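Alpha-rhamnosidase (Dictyoglomus thermophilum, PDB 6I60) probably hydrolyses terminal non-reducing alpha-L-rhamnose residues in alpha-L-rhamnosides, including natural flavonoid glycosides. Local coordinates at residues A[463-468]-A[520-525]; A[516-521]-A[574-579]; A[71-76]-A[85-90]; A[49-54]-A[100-105]; A[364-369]-A[439-444]. All blocks are in the same frame, centred on the assembly; numbering follows the deposited sequence.

Contact 1 of 5, residues A[463-468]-A[520-525]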
# COMPACT_ATOMS: atom_id res chain seq x y z
N GLU A 463 -2.42 7.21 4.91
CA GLU A 463 -1.99 8.06 6.00
C GLU A 463 -0.57 7.72 6.42
O GLU A 463 -0.08 6.61 6.18
CB GLU A 463 -2.93 7.92 7.20
CG GLU A 463 -3.98 9.01 7.31
CD GLU A 463 -5.11 8.63 8.24
OE1 GLU A 463 -6.27 9.00 7.95
OE2 GLU A 463 -4.85 7.96 9.26
N SER A 464 0.09 8.68 7.06
CA SER A 464 1.43 8.45 7.58
C SER A 464 1.35 7.69 8.90
O SER A 464 0.64 8.10 9.82
CB SER A 464 2.16 9.78 7.77
OG SER A 464 3.52 9.57 8.08
N ASN A 465 2.09 6.59 8.99
CA ASN A 465 2.08 5.76 10.18
C ASN A 465 3.31 5.93 11.06
O ASN A 465 3.22 5.74 12.28
CB ASN A 465 1.95 4.28 9.80
CG ASN A 465 0.64 3.66 10.26
OD1 ASN A 465 -0.27 4.37 10.70
ND2 ASN A 465 0.54 2.34 10.15
N GLY A 466 4.45 6.28 10.48
CA GLY A 466 5.68 6.37 11.25
C GLY A 466 6.63 7.40 10.68
O GLY A 466 6.67 7.64 9.47
N GLU A 467 7.41 8.01 11.57
CA GLU A 467 8.51 8.88 11.21
C GLU A 467 9.83 8.20 11.54
O GLU A 467 9.89 7.27 12.35
CB GLU A 467 8.43 10.23 11.94
CG GLU A 467 7.15 11.01 11.70
CD GLU A 467 6.93 12.10 12.74
OE1 GLU A 467 7.43 11.96 13.88
OE2 GLU A 467 6.25 13.10 12.41
N PHE A 468 10.90 8.66 10.89
CA PHE A 468 12.24 8.17 11.19
C PHE A 468 13.26 9.22 10.79
O PHE A 468 13.17 9.79 9.69
CB PHE A 468 12.54 6.85 10.48
CG PHE A 468 13.98 6.44 10.57
CD1 PHE A 468 14.49 5.91 11.75
CD2 PHE A 468 14.83 6.60 9.49
CE1 PHE A 468 15.82 5.54 11.84
CE2 PHE A 468 16.16 6.23 9.58
CZ PHE A 468 16.66 5.70 10.75
N ASN A 520 5.78 2.71 7.51
CA ASN A 520 5.69 4.09 7.07
C ASN A 520 4.26 4.58 6.89
O ASN A 520 3.99 5.76 7.12
CB ASN A 520 6.45 4.28 5.76
CG ASN A 520 7.94 4.44 5.97
OD1 ASN A 520 8.38 5.20 6.83
ND2 ASN A 520 8.73 3.73 5.17
N PHE A 521 3.34 3.71 6.49
CA PHE A 521 1.99 4.12 6.14
C PHE A 521 0.98 3.16 6.73
O PHE A 521 1.29 2.01 7.05
CB PHE A 521 1.81 4.21 4.61
CG PHE A 521 3.00 4.80 3.89
CD1 PHE A 521 3.26 6.16 3.97
CD2 PHE A 521 3.85 4.00 3.15
CE1 PHE A 521 4.35 6.71 3.31
CE2 PHE A 521 4.94 4.54 2.50
CZ PHE A 521 5.18 5.90 2.58
N ASP A 522 -0.25 3.66 6.89
CA ASP A 522 -1.38 2.84 7.31
C ASP A 522 -1.82 1.99 6.12
O ASP A 522 -2.38 2.50 5.15
CB ASP A 522 -2.52 3.72 7.81
CG ASP A 522 -3.67 2.93 8.40
OD1 ASP A 522 -4.47 3.51 9.16
OD2 ASP A 522 -3.78 1.72 8.09
N MET A 523 -1.57 0.68 6.20
CA MET A 523 -1.75 -0.21 5.05
C MET A 523 -2.76 -1.32 5.27
O MET A 523 -2.97 -2.13 4.36
CB MET A 523 -0.41 -0.84 4.65
CG MET A 523 0.73 0.15 4.50
SD MET A 523 0.78 0.89 2.86
CE MET A 523 0.42 -0.54 1.84
N ILE A 524 -3.41 -1.40 6.44
CA ILE A 524 -4.29 -2.53 6.71
C ILE A 524 -5.51 -2.49 5.79
O ILE A 524 -5.97 -3.54 5.32
CB ILE A 524 -4.70 -2.56 8.20
CG1 ILE A 524 -5.64 -3.73 8.46
CG2 ILE A 524 -5.35 -1.24 8.62
CD1 ILE A 524 -5.39 -4.45 9.76
N GLY A 525 -6.04 -1.30 5.51
CA GLY A 525 -7.12 -1.20 4.54
C GLY A 525 -6.68 -1.50 3.13
O GLY A 525 -7.44 -2.07 2.34
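The carbonyl oxygen of Asn520 is gripped by two successive backbone amides, firmly by Asn465 N (2.8 Å) and weakly by Gly466 N (3.4 Å). Asn520 is the last helical residue of helix 514-520 in the six-hairpin glycosidase domain, an (alpha/alpha)6 barrel in this family, so the chain entering strand 466-470 takes up a carbonyl at the end of a barrel helix. Asn465 N sits above the carbonyl plane, 45° out of it. A single beta bridge joins Ser464 and Phe521, and Asp522 N donates to Glu463 O at 3.0 Å in a fairly straight bond. The same Glu463 oxygen receives a CA-H...O contact from Phe521 CA.

Asn465 turns its side chain onto the other backbone: CB lies 3.4 Å from Phe521 C, while OD1 approaches Asp522 CB at 3.7 Å. The planes of the Asn465 amide and the Asp522 carboxylate are nearly parallel, 16° apart, although the two side chains cross obliquely. Glu463 OE2 and Asp522 OD1 stand 4.5 Å apart; any repulsion between them is probably eased by solvent around the exposed glutamate.

The Asn520 amide is held elsewhere, by Tyr831 and Asp827 of helix 826-835. Phe521 packs against Gln486 and Leu487 of helix 473-488, its chi1 of -41° setting CG beside the backbone N, with Asn520 CB over the ring centre, 3.5 Å above the plane.

Contact 2 of 5, residues A[516-521]-A[574-579]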
# COMPACT_ATOMS: atom_id res chain seq x y z
N GLU A 516 8.09 -2.60 5.03
CA GLU A 516 8.46 -1.19 5.01
C GLU A 516 7.23 -0.30 4.93
O GLU A 516 7.13 0.70 5.65
CB GLU A 516 9.41 -0.91 3.84
CG GLU A 516 9.45 0.54 3.40
CD GLU A 516 8.50 0.83 2.25
OE1 GLU A 516 7.72 1.80 2.35
OE2 GLU A 516 8.53 0.08 1.25
N ALA A 517 6.29 -0.64 4.05
CA ALA A 517 5.09 0.18 3.88
C ALA A 517 4.26 0.23 5.15
O ALA A 517 3.68 1.27 5.49
CB ALA A 517 4.26 -0.34 2.71
N ILE A 518 4.20 -0.89 5.88
CA ILE A 518 3.45 -0.92 7.13
C ILE A 518 4.08 0.02 8.15
O ILE A 518 3.38 0.76 8.86
CB ILE A 518 3.36 -2.36 7.65
CG1 ILE A 518 2.33 -3.15 6.84
CG2 ILE A 518 2.99 -2.38 9.13
CD1 ILE A 518 2.34 -4.64 7.15
N PHE A 519 5.41 0.04 8.22
CA PHE A 519 6.10 0.93 9.15
C PHE A 519 5.89 2.39 8.80
O PHE A 519 5.83 3.24 9.70
CB PHE A 519 7.59 0.60 9.19
CG PHE A 519 7.99 -0.26 10.36
CD1 PHE A 519 8.22 -1.61 10.19
CD2 PHE A 519 8.14 0.29 11.62
CE1 PHE A 519 8.58 -2.41 11.26
CE2 PHE A 519 8.51 -0.50 12.69
CZ PHE A 519 8.73 -1.85 12.51
N ASN A 520 5.78 2.71 7.51
CA ASN A 520 5.69 4.09 7.07
C ASN A 520 4.26 4.58 6.89
O ASN A 520 3.99 5.76 7.12
CB ASN A 520 6.45 4.28 5.76
CG ASN A 520 7.94 4.44 5.97
OD1 ASN A 520 8.38 5.20 6.83
ND2 ASN A 520 8.73 3.73 5.17
N PHE A 521 3.34 3.71 6.49
CA PHE A 521 1.99 4.12 6.14
C PHE A 521 0.98 3.16 6.73
O PHE A 521 1.29 2.01 7.05
CB PHE A 521 1.81 4.21 4.61
CG PHE A 521 3.00 4.80 3.89
CD1 PHE A 521 3.26 6.16 3.97
CD2 PHE A 521 3.85 4.00 3.15
CE1 PHE A 521 4.35 6.71 3.31
CE2 PHE A 521 4.94 4.54 2.50
CZ PHE A 521 5.18 5.90 2.58
N GLN A 574 0.59 -9.49 12.53
CA GLN A 574 1.75 -9.19 13.36
C GLN A 574 1.76 -7.72 13.79
O GLN A 574 2.03 -7.42 14.96
CB GLN A 574 3.03 -9.53 12.60
CG GLN A 574 4.32 -9.09 13.29
CD GLN A 574 5.56 -9.31 12.42
OE1 GLN A 574 5.52 -9.15 11.20
NE2 GLN A 574 6.67 -9.68 13.06
N TYR A 575 1.46 -6.81 12.87
CA TYR A 575 1.58 -5.38 13.14
C TYR A 575 0.25 -4.71 13.47
O TYR A 575 0.26 -3.55 13.89
CB TYR A 575 2.23 -4.67 11.95
CG TYR A 575 3.72 -4.89 11.86
CD1 TYR A 575 4.59 -4.24 12.73
CD2 TYR A 575 4.27 -5.74 10.91
CE1 TYR A 575 5.95 -4.43 12.66
CE2 TYR A 575 5.64 -5.94 10.83
CZ TYR A 575 6.47 -5.28 11.71
OH TYR A 575 7.83 -5.48 11.63
N TYR A 576 -0.87 -5.40 13.31
CA TYR A 576 -2.17 -4.84 13.63
C TYR A 576 -3.01 -5.71 14.56
O TYR A 576 -4.01 -5.21 15.09
CB TYR A 576 -2.98 -4.57 12.36
CG TYR A 576 -2.35 -3.57 11.42
CD1 TYR A 576 -1.59 -3.99 10.34
CD2 TYR A 576 -2.53 -2.20 11.60
CE1 TYR A 576 -1.02 -3.07 9.47
CE2 TYR A 576 -1.97 -1.28 10.74
CZ TYR A 576 -1.21 -1.72 9.67
OH TYR A 576 -0.63 -0.81 8.81
N GLY A 577 -2.64 -6.96 14.78
CA GLY A 577 -3.44 -7.84 15.62
C GLY A 577 -4.79 -8.19 15.05
O GLY A 577 -5.78 -8.23 15.79
N ASP A 578 -4.87 -8.43 13.75
CA ASP A 578 -6.11 -8.77 13.06
C ASP A 578 -6.07 -10.26 12.73
O ASP A 578 -5.68 -10.65 11.63
CB ASP A 578 -6.29 -7.92 11.80
CG ASP A 578 -7.63 -8.15 11.13
OD1 ASP A 578 -8.53 -8.72 11.79
OD2 ASP A 578 -7.79 -7.76 9.96
N LYS A 579 -6.47 -11.08 13.70
CA LYS A 579 -6.54 -12.52 13.48
C LYS A 579 -7.69 -12.91 12.55
O LYS A 579 -7.70 -14.04 12.05
CB LYS A 579 -6.68 -13.25 14.81
CG LYS A 579 -7.90 -12.84 15.63
CD LYS A 579 -7.87 -13.47 17.02
CE LYS A 579 -8.78 -14.68 17.10
NZ LYS A 579 -8.37 -15.62 18.18
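Phe519 and Tyr575 cross at about a right angle, their ring planes 70° apart and their centroids separated by 5.2 Å in an oblique aromatic pair. Phe519 leads with its CE1 corner, which lies 3.6 Å from Tyr575 CZ and also close to the hydroxyl; that oxygen sits near the plane of the phenylalanine ring, at its edge. Ile518 meets the base of the same tyrosine through its CG2 branch, 3.7 Å from Tyr575 CB. With CG1 beside the backbone N (chi1 -76°), CG2 falls anti to the nitrogen and is directed into the angle between two tyrosines, reaching Tyr576 CE1 at 4.1 Å. No hydrogen bond spans the two segments, but both phenols are engaged nearby: Tyr575 OH bonds Glu515, one residue before 516-521, and Tyr576 OH takes the backbone N of Met523. Replacing Tyr575 by an alanine would probably open a gap beside Ile518 CG2 and Phe519 CE1 and leave Glu515 without its phenol partner. Arg832 of helix 826-835 touches both Phe519 and Tyr575, and Tyr527 of helix 524-535 touches Ile518. Such a buried contact, made mainly by side chains, between helices 514-520 and 564-576 is in keeping with the (alpha/alpha)6 barrel of the six-hairpin glycosidase domain.

Contact 3 of 5, residues A[71-76]-A[85-90]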
# COMPACT_ATOMS: atom_id res chain seq x y z
N VAL A 71 -19.37 -2.63 23.42
CA VAL A 71 -19.75 -1.77 22.30
C VAL A 71 -21.24 -1.92 22.07
O VAL A 71 -21.78 -3.03 22.08
CB VAL A 71 -18.94 -2.10 21.03
CG1 VAL A 71 -18.89 -3.59 20.79
CG2 VAL A 71 -19.52 -1.38 19.83
N ILE A 72 -21.92 -0.79 21.89
CA ILE A 72 -23.36 -0.75 21.65
C ILE A 72 -23.57 -0.25 20.23
O ILE A 72 -23.00 0.78 19.85
CB ILE A 72 -24.07 0.15 22.67
CG1 ILE A 72 -24.07 -0.52 24.05
CG2 ILE A 72 -25.47 0.48 22.19
CD1 ILE A 72 -25.17 -0.05 24.97
N VAL A 73 -24.39 -0.96 19.45
CA VAL A 73 -24.74 -0.50 18.12
C VAL A 73 -26.25 -0.33 18.07
O VAL A 73 -26.99 -1.21 18.51
CB VAL A 73 -24.24 -1.46 17.03
CG1 VAL A 73 -24.63 -0.94 15.62
CG2 VAL A 73 -22.73 -1.70 17.21
N SER A 74 -26.69 0.81 17.54
CA SER A 74 -28.10 1.17 17.49
C SER A 74 -28.46 1.64 16.09
O SER A 74 -27.61 1.82 15.22
CB SER A 74 -28.42 2.27 18.51
OG SER A 74 -28.12 1.85 19.83
N SER A 75 -29.76 1.83 15.88
CA SER A 75 -30.30 2.21 14.58
C SER A 75 -30.71 3.67 14.49
O SER A 75 -31.17 4.11 13.43
CB SER A 75 -31.50 1.32 14.22
OG SER A 75 -32.44 1.29 15.28
N SER A 76 -30.57 4.44 15.57
CA SER A 76 -30.94 5.85 15.54
C SER A 76 -30.15 6.59 16.60
O SER A 76 -29.60 5.98 17.53
CB SER A 76 -32.45 6.04 15.74
OG SER A 76 -32.74 6.41 17.08
N GLY A 85 -29.03 -1.67 23.37
CA GLY A 85 -28.48 -2.36 22.22
C GLY A 85 -29.52 -2.66 21.17
O GLY A 85 -30.02 -3.79 21.08
N ASP A 86 -29.86 -1.66 20.35
CA ASP A 86 -30.92 -1.82 19.36
C ASP A 86 -30.59 -2.94 18.38
O ASP A 86 -31.42 -3.82 18.13
CB ASP A 86 -31.16 -0.50 18.62
CG ASP A 86 -32.40 -0.55 17.76
OD1 ASP A 86 -33.12 0.48 17.69
OD2 ASP A 86 -32.67 -1.60 17.14
N VAL A 87 -29.38 -2.93 17.82
CA VAL A 87 -28.97 -4.01 16.93
C VAL A 87 -27.72 -4.74 17.40
O VAL A 87 -27.42 -5.83 16.88
CB VAL A 87 -28.78 -3.49 15.49
CG1 VAL A 87 -29.95 -2.55 15.12
CG2 VAL A 87 -27.42 -2.86 15.30
N TRP A 88 -26.97 -4.21 18.37
CA TRP A 88 -25.92 -4.98 19.02
C TRP A 88 -25.67 -4.45 20.42
O TRP A 88 -25.68 -3.24 20.66
CB TRP A 88 -24.60 -4.95 18.23
CG TRP A 88 -23.70 -6.13 18.55
CD1 TRP A 88 -24.06 -7.29 19.18
CD2 TRP A 88 -22.30 -6.25 18.26
NE1 TRP A 88 -22.97 -8.12 19.29
CE2 TRP A 88 -21.88 -7.51 18.74
CE3 TRP A 88 -21.36 -5.42 17.64
CZ2 TRP A 88 -20.57 -7.96 18.62
CZ3 TRP A 88 -20.05 -5.87 17.53
CH2 TRP A 88 -19.67 -7.13 18.01
N ASP A 89 -25.41 -5.38 21.35
CA ASP A 89 -25.00 -5.04 22.71
C ASP A 89 -24.19 -6.22 23.25
O ASP A 89 -24.77 -7.23 23.66
CB ASP A 89 -26.21 -4.74 23.60
CG ASP A 89 -25.81 -4.12 24.93
OD1 ASP A 89 -24.71 -4.43 25.43
OD2 ASP A 89 -26.60 -3.32 25.47
N THR A 90 -22.87 -6.08 23.23
CA THR A 90 -22.00 -7.16 23.68
C THR A 90 -22.02 -7.34 25.19
O THR A 90 -21.70 -8.43 25.68
CB THR A 90 -20.56 -6.91 23.24
OG1 THR A 90 -20.03 -5.78 23.95
CG2 THR A 90 -20.51 -6.62 21.76
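Val73 and Val87 meet through methyls set by their torsions: chi1 of -179° carries Val73 CG1 opposite its backbone N, and chi1 of -44° leaves Val87 CG2 between N and the carbonyl carbon, 3.4 Å from that CG1. Val87 and Trp88 together face Val73, a classic beta bulge where strand 88-89 lines the edge of a sheet in the N-terminal immunoglobulin domain. Val73 O accepts from both Val87 N and Trp88 N, each at 3.0 Å and from the same face of its carbonyl plane, while Val73 N returns a bond to Trp88 O (2.9 Å). Trp88 lays CB against Val73 CB at 3.7 Å, and Val73 CG2 lies near the indole plane at its edge. On the other face Ile72 runs alongside Asp89, whose OD1 is held by Gly91 and Gln70. Tyr113 and Trp115 of strand 112-120 pack on Val73. Beyond the bulge, Ser75 OG donates to Asp86 OD1 at 2.6 Å, meeting it from above the carboxylate plane.

Contact 4 of 5, residues A[49-54]-A[100-105]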
# COMPACT_ATOMS: atom_id res chain seq x y z
N LYS A 49 -20.84 -7.75 5.91
CA LYS A 49 -21.92 -8.02 6.85
C LYS A 49 -21.43 -8.01 8.29
O LYS A 49 -22.19 -7.68 9.21
CB LYS A 49 -22.59 -9.35 6.52
CG LYS A 49 -23.16 -9.43 5.11
CD LYS A 49 -24.62 -9.03 5.08
CE LYS A 49 -25.18 -9.07 3.67
NZ LYS A 49 -25.27 -10.46 3.13
N ASN A 50 -20.16 -8.37 8.51
CA ASN A 50 -19.53 -8.35 9.83
C ASN A 50 -18.29 -7.47 9.75
O ASN A 50 -17.16 -7.97 9.64
CB ASN A 50 -19.18 -9.76 10.30
CG ASN A 50 -20.37 -10.69 10.28
OD1 ASN A 50 -20.86 -11.08 9.22
ND2 ASN A 50 -20.86 -11.05 11.47
N PRO A 51 -18.45 -6.15 9.80
CA PRO A 51 -17.29 -5.25 9.74
C PRO A 51 -16.43 -5.36 10.99
O PRO A 51 -16.79 -5.98 11.99
CB PRO A 51 -17.92 -3.86 9.61
CG PRO A 51 -19.28 -4.00 10.19
CD PRO A 51 -19.72 -5.40 9.86
N ILE A 52 -15.26 -4.73 10.92
CA ILE A 52 -14.28 -4.75 11.99
C ILE A 52 -14.33 -3.41 12.73
O ILE A 52 -14.30 -2.34 12.10
CB ILE A 52 -12.87 -5.02 11.45
CG1 ILE A 52 -12.84 -6.35 10.68
CG2 ILE A 52 -11.85 -5.03 12.58
CD1 ILE A 52 -12.90 -7.58 11.56
N PHE A 53 -14.40 -3.47 14.06
CA PHE A 53 -14.42 -2.29 14.91
C PHE A 53 -13.11 -2.21 15.69
O PHE A 53 -12.55 -3.23 16.10
CB PHE A 53 -15.60 -2.32 15.88
CG PHE A 53 -16.94 -2.17 15.21
CD1 PHE A 53 -17.47 -0.91 14.96
CD2 PHE A 53 -17.67 -3.29 14.83
CE1 PHE A 53 -18.70 -0.77 14.34
CE2 PHE A 53 -18.90 -3.15 14.21
CZ PHE A 53 -19.42 -1.89 13.97
N SER A 54 -12.63 -0.98 15.90
CA SER A 54 -11.38 -0.77 16.60
C SER A 54 -11.43 0.57 17.33
O SER A 54 -12.24 1.44 17.01
CB SER A 54 -10.18 -0.82 15.64
OG SER A 54 -10.51 -0.23 14.40
N ILE A 100 -12.37 -5.95 17.07
CA ILE A 100 -13.45 -6.91 17.21
C ILE A 100 -14.16 -7.09 15.88
O ILE A 100 -14.23 -6.17 15.05
CB ILE A 100 -14.46 -6.48 18.30
CG1 ILE A 100 -13.74 -5.80 19.46
CG2 ILE A 100 -15.25 -7.68 18.80
CD1 ILE A 100 -12.82 -6.71 20.24
N LYS A 101 -14.68 -8.29 15.67
CA LYS A 101 -15.53 -8.59 14.53
C LYS A 101 -16.99 -8.43 14.92
O LYS A 101 -17.41 -8.84 16.01
CB LYS A 101 -15.28 -10.01 14.02
CG LYS A 101 -16.27 -10.51 12.98
CD LYS A 101 -16.38 -12.03 13.00
CE LYS A 101 -16.95 -12.56 11.69
NZ LYS A 101 -16.69 -14.03 11.52
N TYR A 102 -17.77 -7.80 14.04
CA TYR A 102 -19.17 -7.53 14.31
C TYR A 102 -19.96 -8.82 14.43
O TYR A 102 -19.80 -9.75 13.63
CB TYR A 102 -19.76 -6.65 13.21
CG TYR A 102 -21.25 -6.42 13.32
CD1 TYR A 102 -21.77 -5.53 14.25
CD2 TYR A 102 -22.13 -7.09 12.48
CE1 TYR A 102 -23.13 -5.32 14.34
CE2 TYR A 102 -23.50 -6.88 12.57
CZ TYR A 102 -23.99 -5.99 13.50
OH TYR A 102 -25.34 -5.78 13.60
N GLU A 103 -20.83 -8.88 15.45
CA GLU A 103 -21.63 -10.07 15.71
C GLU A 103 -23.05 -9.71 16.14
O GLU A 103 -23.67 -10.44 16.92
CB GLU A 103 -20.98 -10.95 16.79
CG GLU A 103 -19.78 -11.76 16.32
CD GLU A 103 -19.16 -12.56 17.45
OE1 GLU A 103 -19.02 -12.01 18.56
OE2 GLU A 103 -18.80 -13.74 17.22
N GLY A 104 -23.58 -8.60 15.63
CA GLY A 104 -24.89 -8.12 16.01
C GLY A 104 -25.97 -8.54 15.04
O GLY A 104 -25.83 -9.51 14.28
N LYS A 105 -27.07 -7.80 15.06
CA LYS A 105 -28.17 -8.05 14.15
C LYS A 105 -27.70 -7.92 12.70
O LYS A 105 -26.84 -7.09 12.39
CB LYS A 105 -29.32 -7.08 14.43
CG LYS A 105 -30.52 -7.22 13.50
CD LYS A 105 -31.83 -7.16 14.26
CE LYS A 105 -32.96 -6.67 13.37
NZ LYS A 105 -34.29 -6.84 14.01
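Tyr102 packs tightly against Pro51 and Phe53, side by side with each and pointing the same way. Its CB lies 3.6 Å from Pro51 CD, and its CD1 is 3.7 Å from Phe53 CE2, near the plane of the phenylalanine ring at its edge. A chi1 of 174° swings the tyrosine ring alongside these two neighbours. The backbones are stitched here too: Tyr102 N lies nearly along the C=O axis of Pro51 (2.9 Å from its O), and the antiparallel hydrogen-bonded pair Phe53-Ile100 exchanges two in-plane bonds, Phe53 N to Ile100 O and Ile100 N to Phe53 O. Asn50 ND2 donates to Tyr102 O at 2.7 Å, nearly straight (167°), with the acceptor in the amide plane. A leucine in place of Asn50 would probably leave Tyr102 O without this donor and the segment 49-51 less firmly tied to its partner.

The solvent side is looser. Exposed Glu103 barely touches the other segment, and the extended Lys101 passes its CE 3.8 Å from Asn50 CB; its NZ hydrogen-bonds a triethylene glycol that probably comes from the crystallisation liquor.

Strand 52-56 lies between strands 35-37 and 99-101 in an antiparallel sheet of the immunoglobulin domain. Phe53 meets Trp115 of strand 112-120 and Phe135 of strand 133-137 edge-to-face, while Ile52 and Lys101 rest on Tyr580 of helix 580-584.

Contact 5 of 5, residues A[364-369]-A[439-444]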
# COMPACT_ATOMS: atom_id res chain seq x y z
N TYR A 364 10.46 23.48 -24.12
CA TYR A 364 10.78 23.93 -22.77
C TYR A 364 10.66 22.75 -21.81
O TYR A 364 9.65 22.05 -21.80
CB TYR A 364 9.85 25.07 -22.35
CG TYR A 364 10.07 26.32 -23.18
CD1 TYR A 364 9.35 26.53 -24.35
CD2 TYR A 364 11.01 27.27 -22.81
CE1 TYR A 364 9.56 27.66 -25.12
CE2 TYR A 364 11.23 28.40 -23.57
CZ TYR A 364 10.50 28.59 -24.72
OH TYR A 364 10.71 29.72 -25.48
N VAL A 365 11.70 22.55 -21.00
CA VAL A 365 11.82 21.40 -20.12
C VAL A 365 11.75 21.87 -18.67
O VAL A 365 12.43 22.84 -18.30
CB VAL A 365 13.12 20.63 -20.37
CG1 VAL A 365 13.37 19.63 -19.26
CG2 VAL A 365 13.07 19.94 -21.73
N TYR A 366 10.94 21.19 -17.87
CA TYR A 366 10.81 21.49 -16.45
C TYR A 366 11.42 20.36 -15.62
O TYR A 366 11.37 19.19 -16.00
CB TYR A 366 9.34 21.67 -16.06
CG TYR A 366 8.75 22.99 -16.50
CD1 TYR A 366 8.30 23.17 -17.80
CD2 TYR A 366 8.64 24.05 -15.61
CE1 TYR A 366 7.76 24.37 -18.20
CE2 TYR A 366 8.10 25.25 -16.01
CZ TYR A 366 7.66 25.41 -17.30
OH TYR A 366 7.12 26.61 -17.70
N ASP A 367 11.99 20.73 -14.48
CA ASP A 367 12.53 19.78 -13.52
C ASP A 367 11.84 20.00 -12.18
O ASP A 367 11.85 21.12 -11.65
CB ASP A 367 14.05 19.93 -13.38
CG ASP A 367 14.64 18.95 -12.38
OD1 ASP A 367 13.93 18.00 -11.99
OD2 ASP A 367 15.82 19.12 -12.00
N PHE A 368 11.23 18.95 -11.65
CA PHE A 368 10.54 19.03 -10.37
C PHE A 368 11.43 18.67 -9.19
O PHE A 368 10.98 18.81 -8.04
CB PHE A 368 9.31 18.13 -10.38
CG PHE A 368 8.11 18.74 -11.05
CD1 PHE A 368 7.36 19.70 -10.41
CD2 PHE A 368 7.75 18.35 -12.33
CE1 PHE A 368 6.26 20.26 -11.03
CE2 PHE A 368 6.65 18.91 -12.95
CZ PHE A 368 5.90 19.87 -12.30
N GLY A 369 12.66 18.23 -9.43
CA GLY A 369 13.57 17.87 -8.37
C GLY A 369 13.28 16.57 -7.67
O GLY A 369 13.98 16.23 -6.70
N VAL A 439 9.54 17.26 -17.29
CA VAL A 439 8.39 17.45 -18.16
C VAL A 439 8.83 18.30 -19.35
O VAL A 439 9.47 19.34 -19.17
CB VAL A 439 7.22 18.13 -17.41
CG1 VAL A 439 6.33 18.90 -18.38
CG2 VAL A 439 6.41 17.09 -16.65
N GLU A 440 8.49 17.85 -20.55
CA GLU A 440 8.76 18.59 -21.78
C GLU A 440 7.45 19.06 -22.38
O GLU A 440 6.51 18.27 -22.52
CB GLU A 440 9.53 17.73 -22.78
CG GLU A 440 9.54 18.30 -24.19
CD GLU A 440 9.98 17.29 -25.22
OE1 GLU A 440 11.14 16.83 -25.16
OE2 GLU A 440 9.16 16.94 -26.10
N ILE A 441 7.38 20.34 -22.73
CA ILE A 441 6.19 20.94 -23.32
C ILE A 441 6.57 21.58 -24.65
O ILE A 441 7.45 22.45 -24.69
CB ILE A 441 5.54 21.97 -22.39
CG1 ILE A 441 5.21 21.33 -21.04
CG2 ILE A 441 4.28 22.56 -23.03
CD1 ILE A 441 5.55 22.21 -19.87
N LEU A 442 5.92 21.15 -25.72
CA LEU A 442 6.12 21.71 -27.05
C LEU A 442 4.82 22.33 -27.53
O LEU A 442 3.76 21.72 -27.40
CB LEU A 442 6.60 20.64 -28.04
CG LEU A 442 6.80 21.11 -29.48
CD1 LEU A 442 8.28 21.37 -29.76
CD2 LEU A 442 6.22 20.12 -30.47
N GLY A 443 4.91 23.54 -28.06
CA GLY A 443 3.75 24.23 -28.58
C GLY A 443 3.11 25.23 -27.65
O GLY A 443 1.97 25.65 -27.91
N TYR A 444 3.78 25.62 -26.58
CA TYR A 444 3.21 26.60 -25.66
C TYR A 444 3.11 27.96 -26.34
O TYR A 444 4.02 28.36 -27.07
CB TYR A 444 4.06 26.70 -24.39
CG TYR A 444 3.40 27.49 -23.29
CD1 TYR A 444 3.68 28.84 -23.12
CD2 TYR A 444 2.51 26.90 -22.42
CE1 TYR A 444 3.09 29.58 -22.12
CE2 TYR A 444 1.91 27.62 -21.41
CZ TYR A 444 2.20 28.96 -21.26
OH TYR A 444 1.61 29.69 -20.26
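Ile441 drives its CD1 methyl against one corner of the Tyr366 ring, 3.5 Å from CE1 and 3.6 Å from CD1, the two side chains slanting across each other. The tyrosine's chi1 of -75° places CG beside its own backbone N and lets the ring reach along the sheet toward this methyl. Val439, on the same face, turns its CG2 toward Phe368, 4.1 Å from CE2, at the edge of that ring near its plane. Ile376 and Ile378 of strand 375-380 close over this face.

Strands 363-368 and 438-442 are antiparallel neighbours in the concanavalin-like domain, a beta-sandwich type of fold, and the axes of segments 364-368 and 439-442 come within 4.7 Å. Tyr366 and Val439 form a hydrogen-bonded pair, with Tyr366 N donating to Val439 O at 2.7 Å in the carbonyl plane. Tyr364 and Ile441 form another, the bond from Ile441 N to Tyr364 O measuring 3.0 Å. Between them Val365 and Glu440 are a non-hydrogen-bonded pair on the opposite face, where Trp357 packs on Val365.

Tyr366 carries its hydroxyl to Thr449 O. Further along, Asp367 closes an Asx turn, OD1 accepting Gly369 N (2.9 Å) from above the carboxylate plane while also forming a salt bridge with Arg437.

Overall arrangement
Along the chain the immunoglobulin domain comes first: both segments of contact 3 fall between those of contact 4, and the two touch, centres 11 Å apart. They lie in different sheets of that domain, strand 88-89 edging one and strand 99-101 the other. Contact 5 follows in the concanavalin-like domain, about 57 Å from contact 3 between centres and on the opposite side of the chain's centre. Contacts 1 and 2 come last, in the six-hairpin glycosidase domain, sharing Asn520 and Phe521, with centres 8 Å apart. Nearest atoms of contacts 4 and 2 are about 5 Å apart, placing the immunoglobulin domain beside the helical barrel, and those of contact 5 about 16 Å from contacts 1 and 2.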